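Local coordinates for protein tryptophan--tRNA ligase (Aeropyrum pernix, PDB 3A04) that charges tRNA(Trp) with L-tryptophan at the expense of ATP, releasing AMP and diphosphate, as a class I aminoacyl-tRNA synthetase, at residues I127-Y132 against T361-L366; D145-F148 against N153-T156; D253-K256 against S260-D263. One frame throughout, in Å; residues are numbered along the deposited sequence.

Interaction 1 (I127-Y132 against T361-L366); sequences IAVEEY and TIAWKL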
loop_
_atom_site.group_PDB
_atom_site.type_symbol
_atom_site.label_atom_id
_atom_site.label_comp_id
_atom_site.label_asym_id
_atom_site.label_seq_id
_atom_site.Cartn_x
_atom_site.Cartn_y
_atom_site.Cartn_z
ATOM N N ILE A 127 17.590 -13.116 7.588
ATOM C CA ILE A 127 18.319 -12.082 8.343
ATOM C C ILE A 127 17.448 -11.536 9.452
ATOM O O ILE A 127 17.872 -11.376 10.606
ATOM C CB ILE A 127 18.785 -10.977 7.341
ATOM C CG1 ILE A 127 19.790 -11.589 6.328
ATOM C CG2 ILE A 127 19.313 -9.760 8.089
ATOM C CD1 ILE A 127 20.167 -10.580 5.285
ATOM N N ALA A 128 16.158 -11.286 9.161
ATOM C CA ALA A 128 15.309 -10.732 10.228
ATOM C C ALA A 128 15.224 -11.673 11.389
ATOM O O ALA A 128 15.309 -11.275 12.565
ATOM C CB ALA A 128 13.795 -10.481 9.657
ATOM N N VAL A 129 15.088 -12.973 11.107
ATOM C CA VAL A 129 14.906 -13.864 12.264
ATOM C C VAL A 129 16.268 -14.180 12.988
ATOM O O VAL A 129 16.386 -14.109 14.219
ATOM C CB VAL A 129 14.265 -15.193 11.782
ATOM C CG1 VAL A 129 14.251 -16.279 12.876
ATOM C CG2 VAL A 129 12.740 -14.955 11.342
ATOM N N GLU A 130 17.272 -14.511 12.211
ATOM C CA GLU A 130 18.542 -15.078 12.768
ATOM C C GLU A 130 19.564 -14.027 13.107
ATOM O O GLU A 130 20.439 -14.271 13.930
ATOM C CB GLU A 130 19.166 -15.968 11.682
ATOM C CG GLU A 130 18.435 -17.315 11.680
ATOM C CD GLU A 130 18.967 -18.341 10.683
ATOM O OE1 GLU A 130 20.015 -18.138 10.005
ATOM O OE2 GLU A 130 18.278 -19.363 10.575
ATOM N N GLU A 131 19.506 -12.871 12.429
ATOM C CA GLU A 131 20.369 -11.765 12.749
ATOM C C GLU A 131 19.665 -10.709 13.643
ATOM O O GLU A 131 20.275 -10.196 14.566
ATOM C CB GLU A 131 20.837 -11.138 11.479
ATOM C CG GLU A 131 22.050 -10.241 11.514
ATOM C CD GLU A 131 23.312 -10.867 12.225
ATOM O OE1 GLU A 131 23.609 -12.121 12.168
ATOM O OE2 GLU A 131 24.000 -10.019 12.831
ATOM N N TYR A 132 18.410 -10.376 13.406
ATOM C CA TYR A 132 17.825 -9.328 14.181
ATOM C C TYR A 132 17.061 -9.918 15.358
ATOM O O TYR A 132 17.406 -9.626 16.512
ATOM C CB TYR A 132 16.964 -8.386 13.288
ATOM C CG TYR A 132 17.916 -7.500 12.489
ATOM C CD1 TYR A 132 18.611 -7.988 11.369
ATOM C CD2 TYR A 132 18.246 -6.277 12.955
ATOM C CE1 TYR A 132 19.533 -7.188 10.681
ATOM C CE2 TYR A 132 19.148 -5.478 12.265
ATOM C CZ TYR A 132 19.796 -5.948 11.178
ATOM O OH TYR A 132 20.635 -5.099 10.543
ATOM N N THR A 361 16.733 -20.612 17.360
ATOM C CA THR A 361 15.650 -21.621 17.453
ATOM C C THR A 361 14.317 -21.043 17.948
ATOM O O THR A 361 13.237 -21.206 17.310
ATOM C CB THR A 361 16.179 -22.726 18.373
ATOM O OG1 THR A 361 17.329 -23.277 17.706
ATOM C CG2 THR A 361 15.093 -23.841 18.697
ATOM N N ILE A 362 14.397 -20.323 19.064
ATOM C CA ILE A 362 13.235 -19.670 19.624
ATOM C C ILE A 362 12.682 -18.654 18.595
ATOM O O ILE A 362 11.453 -18.540 18.455
ATOM C CB ILE A 362 13.648 -18.915 20.889
ATOM C CG1 ILE A 362 13.865 -19.902 22.046
ATOM C CG2 ILE A 362 12.606 -17.894 21.300
ATOM C CD1 ILE A 362 14.541 -19.194 23.293
ATOM N N ALA A 363 13.579 -17.962 17.878
ATOM C CA ALA A 363 13.154 -16.860 17.016
ATOM C C ALA A 363 12.200 -17.340 15.906
ATOM O O ALA A 363 11.165 -16.706 15.668
ATOM C CB ALA A 363 14.360 -16.121 16.429
ATOM N N TRP A 364 12.537 -18.454 15.239
ATOM C CA TRP A 364 11.679 -18.965 14.165
ATOM C C TRP A 364 10.273 -19.294 14.639
ATOM O O TRP A 364 9.380 -19.349 13.829
ATOM C CB TRP A 364 12.262 -20.166 13.410
ATOM C CG TRP A 364 13.379 -19.811 12.482
ATOM C CD1 TRP A 364 14.699 -19.990 12.732
ATOM C CD2 TRP A 364 13.292 -19.214 11.162
ATOM N NE1 TRP A 364 15.446 -19.564 11.664
ATOM C CE2 TRP A 364 14.608 -19.106 10.678
ATOM C CE3 TRP A 364 12.220 -18.804 10.328
ATOM C CZ2 TRP A 364 14.919 -18.555 9.428
ATOM C CZ3 TRP A 364 12.538 -18.234 9.058
ATOM C CH2 TRP A 364 13.866 -18.125 8.634
ATOM N N LYS A 365 10.076 -19.452 15.951
ATOM C CA LYS A 365 8.744 -19.666 16.508
ATOM C C LYS A 365 8.016 -18.401 16.965
ATOM O O LYS A 365 6.854 -18.447 17.326
ATOM C CB LYS A 365 8.865 -20.634 17.679
ATOM C CG LYS A 365 9.622 -21.903 17.339
ATOM C CD LYS A 365 9.384 -22.970 18.446
ATOM C CE LYS A 365 10.459 -24.080 18.439
ATOM N NZ LYS A 365 10.987 -24.411 19.815
ATOM N N LEU A 366 8.673 -17.249 16.953
ATOM C CA LEU A 366 8.033 -16.010 17.413
ATOM C C LEU A 366 7.343 -15.215 16.281
ATOM O O LEU A 366 6.697 -14.160 16.527
ATOM C CB LEU A 366 9.053 -15.099 18.095
ATOM C CG LEU A 366 9.939 -15.770 19.146
ATOM C CD1 LEU A 366 10.876 -14.681 19.696
ATOM C CD2 LEU A 366 9.078 -16.379 20.248
#
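V129 presses CG1 onto the indole of W364 almost squarely: the methyl stands 3.5 Å from the centroid of the five-membered ring and only 6° off its normal, a clean CH-pi contact. CG1 lies anti to the backbone N of V129, which carries it out toward helix 334-364, while CG2 rests more loosely over the six-membered ring. The same CG1 also reaches CB of A363 at 3.6 Å, and this pair marks the closest approach of the two backbones. E130, next in the chain, takes the rim of the indole. Its extended side chain brings OE2 within 3.0 Å of W364 NE1, and the N-H of the indole meets the anti lone pair of that oxygen at 152°. OE2 sits in the ring plane, yet the carboxylate is turned 86° against the indole. One face and one edge of W364 are thus fixed by consecutive residues, the first apolar and the second a carboxylate. V125 of helix 121-139 also touches W364, and I133 touches A363. This is helix-helix packing in which the C-terminal end of long helix 334-364 docks on helix 121-139 of the class I catalytic domain.

Interaction 2 (D145-F148 against N153-T156); sequences DTEF and NRGT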
loop_
_atom_site.group_PDB
_atom_site.type_symbol
_atom_site.label_atom_id
_atom_site.label_comp_id
_atom_site.label_asym_id
_atom_site.label_seq_id
_atom_site.Cartn_x
_atom_site.Cartn_y
_atom_site.Cartn_z
ATOM N N ASP A 145 6.488 -11.847 25.421
ATOM C CA ASP A 145 5.622 -10.666 25.449
ATOM C C ASP A 145 5.972 -9.618 24.382
ATOM O O ASP A 145 5.224 -8.652 24.254
ATOM C CB ASP A 145 5.666 -9.965 26.809
ATOM C CG ASP A 145 4.481 -8.929 26.987
ATOM O OD1 ASP A 145 3.305 -9.321 26.687
ATOM O OD2 ASP A 145 4.716 -7.732 27.418
ATOM N N THR A 146 7.076 -9.797 23.644
ATOM C CA THR A 146 7.474 -8.845 22.627
ATOM C C THR A 146 6.642 -9.203 21.400
ATOM O O THR A 146 6.519 -10.372 21.044
ATOM C CB THR A 146 8.981 -8.932 22.261
ATOM O OG1 THR A 146 9.774 -8.637 23.446
ATOM C CG2 THR A 146 9.363 -7.843 21.086
ATOM N N GLU A 147 6.095 -8.204 20.706
ATOM C CA GLU A 147 5.330 -8.549 19.470
ATOM C C GLU A 147 6.161 -8.219 18.255
ATOM O O GLU A 147 6.299 -7.032 17.887
ATOM C CB GLU A 147 3.998 -7.811 19.513
ATOM C CG GLU A 147 3.022 -8.177 18.302
ATOM C CD GLU A 147 1.543 -7.953 18.649
ATOM O OE1 GLU A 147 1.118 -8.159 19.850
ATOM O OE2 GLU A 147 0.796 -7.550 17.716
ATOM N N PHE A 148 6.773 -9.220 17.627
ATOM C CA PHE A 148 7.565 -8.989 16.407
ATOM C C PHE A 148 6.620 -9.213 15.221
ATOM O O PHE A 148 5.812 -10.146 15.283
ATOM C CB PHE A 148 8.658 -10.048 16.260
ATOM C CG PHE A 148 9.709 -10.028 17.413
ATOM C CD1 PHE A 148 10.809 -9.181 17.336
ATOM C CD2 PHE A 148 9.561 -10.845 18.530
ATOM C CE1 PHE A 148 11.801 -9.144 18.371
ATOM C CE2 PHE A 148 10.576 -10.840 19.585
ATOM C CZ PHE A 148 11.667 -9.986 19.474
ATOM N N ASN A 153 3.369 -9.003 6.443
ATOM C CA ASN A 153 2.480 -10.065 6.959
ATOM C C ASN A 153 1.687 -9.621 8.158
ATOM O O ASN A 153 1.568 -10.334 9.165
ATOM C CB ASN A 153 3.277 -11.383 7.250
ATOM C CG ASN A 153 2.374 -12.613 7.276
ATOM O OD1 ASN A 153 1.327 -12.604 6.638
ATOM N ND2 ASN A 153 2.748 -13.658 8.026
ATOM N N ARG A 154 1.229 -8.378 8.161
ATOM C CA ARG A 154 0.696 -7.808 9.428
ATOM C C ARG A 154 -0.871 -7.723 9.444
ATOM O O ARG A 154 -1.497 -7.694 10.500
ATOM C CB ARG A 154 1.297 -6.423 9.661
ATOM C CG ARG A 154 0.933 -5.722 11.001
ATOM C CD ARG A 154 1.181 -6.700 12.198
ATOM N NE ARG A 154 1.299 -5.939 13.449
ATOM C CZ ARG A 154 1.250 -6.478 14.633
ATOM N NH1 ARG A 154 1.080 -7.813 14.763
ATOM N NH2 ARG A 154 1.337 -5.688 15.659
ATOM N N GLY A 155 -1.472 -7.738 8.274
ATOM C CA GLY A 155 -2.925 -7.955 8.228
ATOM C C GLY A 155 -3.711 -6.735 7.761
ATOM O O GLY A 155 -3.216 -5.606 7.671
ATOM N N THR A 156 -5.011 -6.970 7.554
ATOM C CA THR A 156 -5.883 -5.987 6.905
ATOM C C THR A 156 -5.962 -4.621 7.536
ATOM O O THR A 156 -5.830 -3.636 6.831
ATOM C CB THR A 156 -7.312 -6.617 6.649
ATOM O OG1 THR A 156 -7.121 -7.697 5.744
ATOM C CG2 THR A 156 -8.218 -5.567 5.926
#
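Strand 147-150 runs up to a loop whose R154 turns back toward E147, with G155 behind it in the N-cap position of helix 156-165 and in a backbone conformation (phi 112°) suited to glycine. The strand is an outermost one of the Rossmann-type sheet of this class I synthetase, and its E147 is hydrogen-bonded through the backbone to V104 and V106 of strand 103-108. Across the contact, E147 and R154 form a salt bridge, their side chains crossing at about a right angle. CG of E147 is anti to the backbone N (chi1 -175°), and the extended chain holds the carboxylate off the strand. R154 starts out the same way but bends at chi2, and it presents the NH1/NH2 end of its guanidinium. The aromatic ring of Y149 offers R154 a cation-pi partner, H198 NE2 is hydrogen-bonded to R154 NH2, and F105 touches both members of the pair. The bridge ties the strand to the loop at the surface, close to where N153 packs on R160, and T156 on G155, of the second subunit. Both nitrogens converge on a single oxygen: E147 OE2 lies 2.8 Å from R154 NH2 and 3.0 Å from R154 NH1, in the guanidinium plane, but with the carboxylate turned 85° to that plane the two N-H groups meet OE2 on its anti side and somewhat out of the carboxylate plane.

Interaction 3 (D253-K256 against S260-D263); sequences DGRK and SRPD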
loop_
_atom_site.group_PDB
_atom_site.type_symbol
_atom_site.label_atom_id
_atom_site.label_comp_id
_atom_site.label_asym_id
_atom_site.label_seq_id
_atom_site.Cartn_x
_atom_site.Cartn_y
_atom_site.Cartn_z
ATOM N N ASP A 253 35.630 4.661 13.795
ATOM C CA ASP A 253 36.394 5.637 13.030
ATOM C C ASP A 253 35.914 7.070 13.181
ATOM O O ASP A 253 36.456 7.948 12.533
ATOM C CB ASP A 253 36.372 5.296 11.538
ATOM C CG ASP A 253 34.961 5.198 10.997
ATOM O OD1 ASP A 253 34.010 5.660 11.661
ATOM O OD2 ASP A 253 34.795 4.621 9.925
ATOM N N GLY A 254 34.921 7.344 14.009
ATOM C CA GLY A 254 34.454 8.737 14.106
ATOM C C GLY A 254 33.462 9.122 12.995
ATOM O O GLY A 254 32.872 10.230 13.004
ATOM N N ARG A 255 33.246 8.225 12.053
ATOM C CA ARG A 255 32.094 8.344 11.176
ATOM C C ARG A 255 30.912 7.456 11.627
ATOM O O ARG A 255 31.085 6.472 12.368
ATOM C CB ARG A 255 32.539 8.020 9.753
ATOM C CG ARG A 255 33.697 8.986 9.273
ATOM C CD ARG A 255 34.166 8.768 7.818
ATOM N NE ARG A 255 35.011 7.583 7.710
ATOM C CZ ARG A 255 35.803 7.296 6.669
ATOM N NH1 ARG A 255 35.886 8.125 5.626
ATOM N NH2 ARG A 255 36.534 6.186 6.676
ATOM N N LYS A 256 29.710 7.814 11.177
ATOM C CA LYS A 256 28.464 7.028 11.362
ATOM C C LYS A 256 28.603 5.484 11.338
ATOM O O LYS A 256 29.247 4.935 10.461
ATOM C CB LYS A 256 27.469 7.497 10.274
ATOM C CG LYS A 256 25.987 7.560 10.647
ATOM C CD LYS A 256 25.196 8.381 9.583
ATOM C CE LYS A 256 23.691 8.160 9.688
ATOM N NZ LYS A 256 23.131 8.669 10.995
ATOM N N SER A 260 27.958 -1.480 6.499
ATOM C CA SER A 260 28.687 -1.273 5.249
ATOM C C SER A 260 30.172 -1.162 5.440
ATOM O O SER A 260 30.900 -1.646 4.579
ATOM C CB SER A 260 28.302 0.047 4.640
ATOM O OG SER A 260 29.511 0.741 4.425
ATOM N N ARG A 261 30.599 -0.467 6.527
ATOM C CA ARG A 261 32.020 -0.069 6.834
ATOM C C ARG A 261 32.384 -0.804 8.134
ATOM O O ARG A 261 32.441 -0.236 9.256
ATOM C CB ARG A 261 32.132 1.443 6.944
ATOM C CG ARG A 261 33.533 2.057 6.908
ATOM C CD ARG A 261 33.476 3.560 6.538
ATOM N NE ARG A 261 32.429 4.312 7.247
ATOM C CZ ARG A 261 32.004 5.549 6.931
ATOM N NH1 ARG A 261 32.541 6.242 5.918
ATOM N NH2 ARG A 261 31.022 6.115 7.631
ATOM N N PRO A 262 32.609 -2.105 7.963
ATOM C CA PRO A 262 32.531 -3.119 8.949
ATOM C C PRO A 262 33.574 -2.932 10.031
ATOM O O PRO A 262 33.333 -3.310 11.166
ATOM C CB PRO A 262 32.790 -4.408 8.154
ATOM C CG PRO A 262 32.739 -4.049 6.770
ATOM C CD PRO A 262 33.169 -2.634 6.715
ATOM N N ASP A 263 34.674 -2.275 9.692
ATOM C CA ASP A 263 35.729 -1.995 10.646
ATOM C C ASP A 263 35.422 -1.034 11.733
ATOM O O ASP A 263 36.043 -1.107 12.785
ATOM C CB ASP A 263 36.983 -1.498 9.955
ATOM C CG ASP A 263 38.083 -2.461 10.097
ATOM O OD1 ASP A 263 37.817 -3.468 10.802
ATOM O OD2 ASP A 263 39.173 -2.234 9.489
#
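R261 brings NH1 over one face of the R255 guanidinium, with the carboxylate of D253 close to both arginines. From R261 CB, which leaves the backbone toward 253-256, CG lies anti to the backbone N (chi1 -165°) and carries the chain on in that direction, coming no nearer than 4.2 Å to D253 OD2. CD passes 3.8 Å from that same oxygen and lies near R255 NH2. Here the chain bends (chi3 45°), and the turn sets the position of NE and the head beyond it. At NE the charges meet: D253 OD2 is 3.6 Å away, but well out of the guanidinium plane, so the salt bridge rests on charge and no N-H points at the oxygen. CZ faces R255 NE and CB; NH1 stands 3.3 Å from R255 NE, above the plane of the R255 guanidinium and toward its rim. The two guanidinium planes are nearly parallel, 13° apart. At NH2, the other branch, R255 CB lies over the face of the R261 group, 3.2 Å from the nitrogen, and K256 O sits at the edge, 3.5 Å away and not hydrogen-bonded. D253 itself closes an Asx turn, its OD1 accepting from R255 N at 2.7 Å, while OD2 makes a long salt bridge to R255 NE. K256 and S260 belong to the KMSKS region, the signature loop of class I synthetases that in relatives closes over ATP, and D253 and R261 flank it. D253, R255 and R261 form a salt-bridge network, and the shared carboxylate probably lets the two cations approach so closely; with no hydrogen bond between the segments, the chemistry implies a soft electrostatic link on an exposed loop.

Interaction 1 is the one contact whose touching residues include buried ones, V129 and A363; partly buried and mainly apolar, it joins two helices far apart in sequence. Interactions 2 and 3 are charged surface contacts, the former between strand 147-150 and the loop after it, the latter within a single loop. Interaction 2 has a short, two-pronged hydrogen-bonded bridge; interaction 3 has a long salt bridge with no N-H aimed at the oxygen. Interactions 1 and 2 meet where L366 CD1 packs on F148 CE2 at 3.9 Å, and both residues pack on I133 and I137 of helix 121-139, which carries one side of interaction 1. Interaction 3 lies across the chain's centre from interaction 2, their centres about 32 Å apart.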